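Local coordinates for IRMA (Escherichia coli CFT073, PDB 5EK5), which is a secreted virulence-associated protein with a fibronectin-like fold that probably mimics interleukin receptors, although its precise function remains unsettled, at residues L106-S109 with V110-P113. Sequence-based numbering, arbitrary orientation.
Sequences LPLS and VFDP. With EDO (1,2-ethanediol), chain F.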
loop_
_atom_site.group_PDB
_atom_site.type_symbol
_atom_site.label_atom_id
_atom_site.label_comp_id
_atom_site.label_asym_id
_atom_site.label_seq_id
_atom_site.Cartn_x
_atom_site.Cartn_y
_atom_site.Cartn_z
ATOM N N LEU B 106 -15.756 -4.110 -17.796
ATOM C CA LEU B 106 -15.537 -3.120 -16.748
ATOM C C LEU B 106 -14.586 -2.015 -17.200
ATOM O O LEU B 106 -13.460 -2.294 -17.614
ATOM C CB LEU B 106 -14.993 -3.796 -15.490
ATOM C CG LEU B 106 -14.751 -2.884 -14.290
ATOM C CD1 LEU B 106 -16.073 -2.447 -13.689
ATOM C CD2 LEU B 106 -13.891 -3.593 -13.259
ATOM N N PRO B 107 -15.048 -0.754 -17.136
ATOM C CA PRO B 107 -14.239 0.422 -17.473
ATOM C C PRO B 107 -12.966 0.497 -16.638
ATOM O O PRO B 107 -13.024 0.350 -15.417
ATOM C CB PRO B 107 -15.170 1.595 -17.151
ATOM C CG PRO B 107 -16.541 1.022 -17.244
ATOM C CD PRO B 107 -16.420 -0.385 -16.748
ATOM N N LEU B 108 -11.832 0.725 -17.291
ATOM C CA LEU B 108 -10.542 0.713 -16.613
ATOM C C LEU B 108 -10.347 1.955 -15.743
ATOM O O LEU B 108 -9.462 1.989 -14.887
ATOM C CB LEU B 108 -9.407 0.599 -17.632
ATOM C CG LEU B 108 -9.407 -0.654 -18.513
ATOM C CD1 LEU B 108 -8.065 -0.831 -19.204
ATOM C CD2 LEU B 108 -9.764 -1.896 -17.706
ATOM N N SER B 109 -11.176 2.973 -15.965
ATOM C CA SER B 109 -11.100 4.212 -15.194
ATOM C C SER B 109 -11.482 3.999 -13.732
ATOM O O SER B 109 -11.131 4.801 -12.865
ATOM C CB SER B 109 -11.998 5.282 -15.819
ATOM O OG SER B 109 -13.329 4.815 -15.960
ATOM N N VAL B 110 -12.202 2.914 -13.468
ATOM C CA VAL B 110 -12.613 2.555 -12.116
ATOM C C VAL B 110 -11.403 2.321 -11.210
ATOM O O VAL B 110 -11.423 2.653 -10.022
ATOM C CB VAL B 110 -13.502 1.287 -12.132
ATOM C CG1 VAL B 110 -13.648 0.695 -10.736
ATOM C CG2 VAL B 110 -14.863 1.603 -12.719
ATOM N N PHE B 111 -10.334 1.783 -11.790
ATOM C CA PHE B 111 -9.150 1.416 -11.021
ATOM C C PHE B 111 -8.330 2.607 -10.538
ATOM O O PHE B 111 -8.148 3.592 -11.253
ATOM C CB PHE B 111 -8.254 0.486 -11.840
ATOM C CG PHE B 111 -8.802 -0.902 -11.991
ATOM C CD1 PHE B 111 -8.816 -1.772 -10.913
ATOM C CD2 PHE B 111 -9.295 -1.341 -13.209
ATOM C CE1 PHE B 111 -9.321 -3.053 -11.044
ATOM C CE2 PHE B 111 -9.800 -2.622 -13.347
ATOM C CZ PHE B 111 -9.813 -3.478 -12.265
ATOM N N ASP B 112 -7.839 2.495 -9.309
ATOM C CA ASP B 112 -6.908 3.462 -8.747
ATOM C C ASP B 112 -5.619 2.724 -8.395
ATOM O O ASP B 112 -5.399 2.369 -7.238
ATOM C CB ASP B 112 -7.515 4.124 -7.511
ATOM C CG ASP B 112 -6.682 5.272 -6.989
ATOM O OD1 ASP B 112 -5.830 5.774 -7.743
ATOM O OD2 ASP B 112 -6.875 5.670 -5.821
ATOM N N PRO B 113 -4.756 2.498 -9.397
ATOM C CA PRO B 113 -3.581 1.629 -9.272
ATOM C C PRO B 113 -2.429 2.249 -8.487
ATOM O O PRO B 113 -2.300 3.466 -8.452
ATOM C CB PRO B 113 -3.168 1.413 -10.726
ATOM C CG PRO B 113 -3.541 2.691 -11.385
ATOM C CD PRO B 113 -4.827 3.128 -10.727
HETATM C C1 EDO F . -3.209 6.397 -9.093
HETATM O O1 EDO F . -2.369 6.090 -10.172
HETATM C C2 EDO F . -2.367 6.552 -7.829
HETATM O O2 EDO F . -2.945 5.771 -6.820
HETATM O O HOH W 1 -7.068 4.007 -13.971
HETATM O O HOH W 2 -9.186 5.927 -11.923
#
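A short 3-10 segment, 108-110, links strand 102-105 of one sheet to strand 111-113 of the other in this fibronectin-like sandwich, and two successive i to i+3 backbone bonds define it. Val110 N donates weakly to Pro107 O at 3.3 Å. Phe111 N reaches Leu108 O at 3.2 Å with an N-H...O angle of 151°. That same Leu108 O lies at the edge of the Phe111 ring, 3.7 Å from CD2. Phe111 CG is anti to its carbonyl carbon (chi1 -73°), which places the ring beside its own backbone N, against Leu108 and Leu106. There Phe111 CZ meets Leu106 CD2 at 4.2 Å, the two side chains crossing at about a right angle, while Leu108 CD2 approaches Phe111 CE2 at 4.4 Å. Val110 CG2 lies 4.3 Å from Leu106 CD1. Ile9 and Ile11 of strand 9-19 and Ala95 and Ile44 of the facing sheet also touch Phe111, and Val123 of the second subunit packs on Leu108 and Phe111. One water donates to both Leu108 O and Phe111 O, the latter at 3.0 Å. Leu108 O is thus gripped by both an amide and a water, and Pro107 O by a weak bond from Val110 N, while Leu106, Val110 and Phe111 are buried.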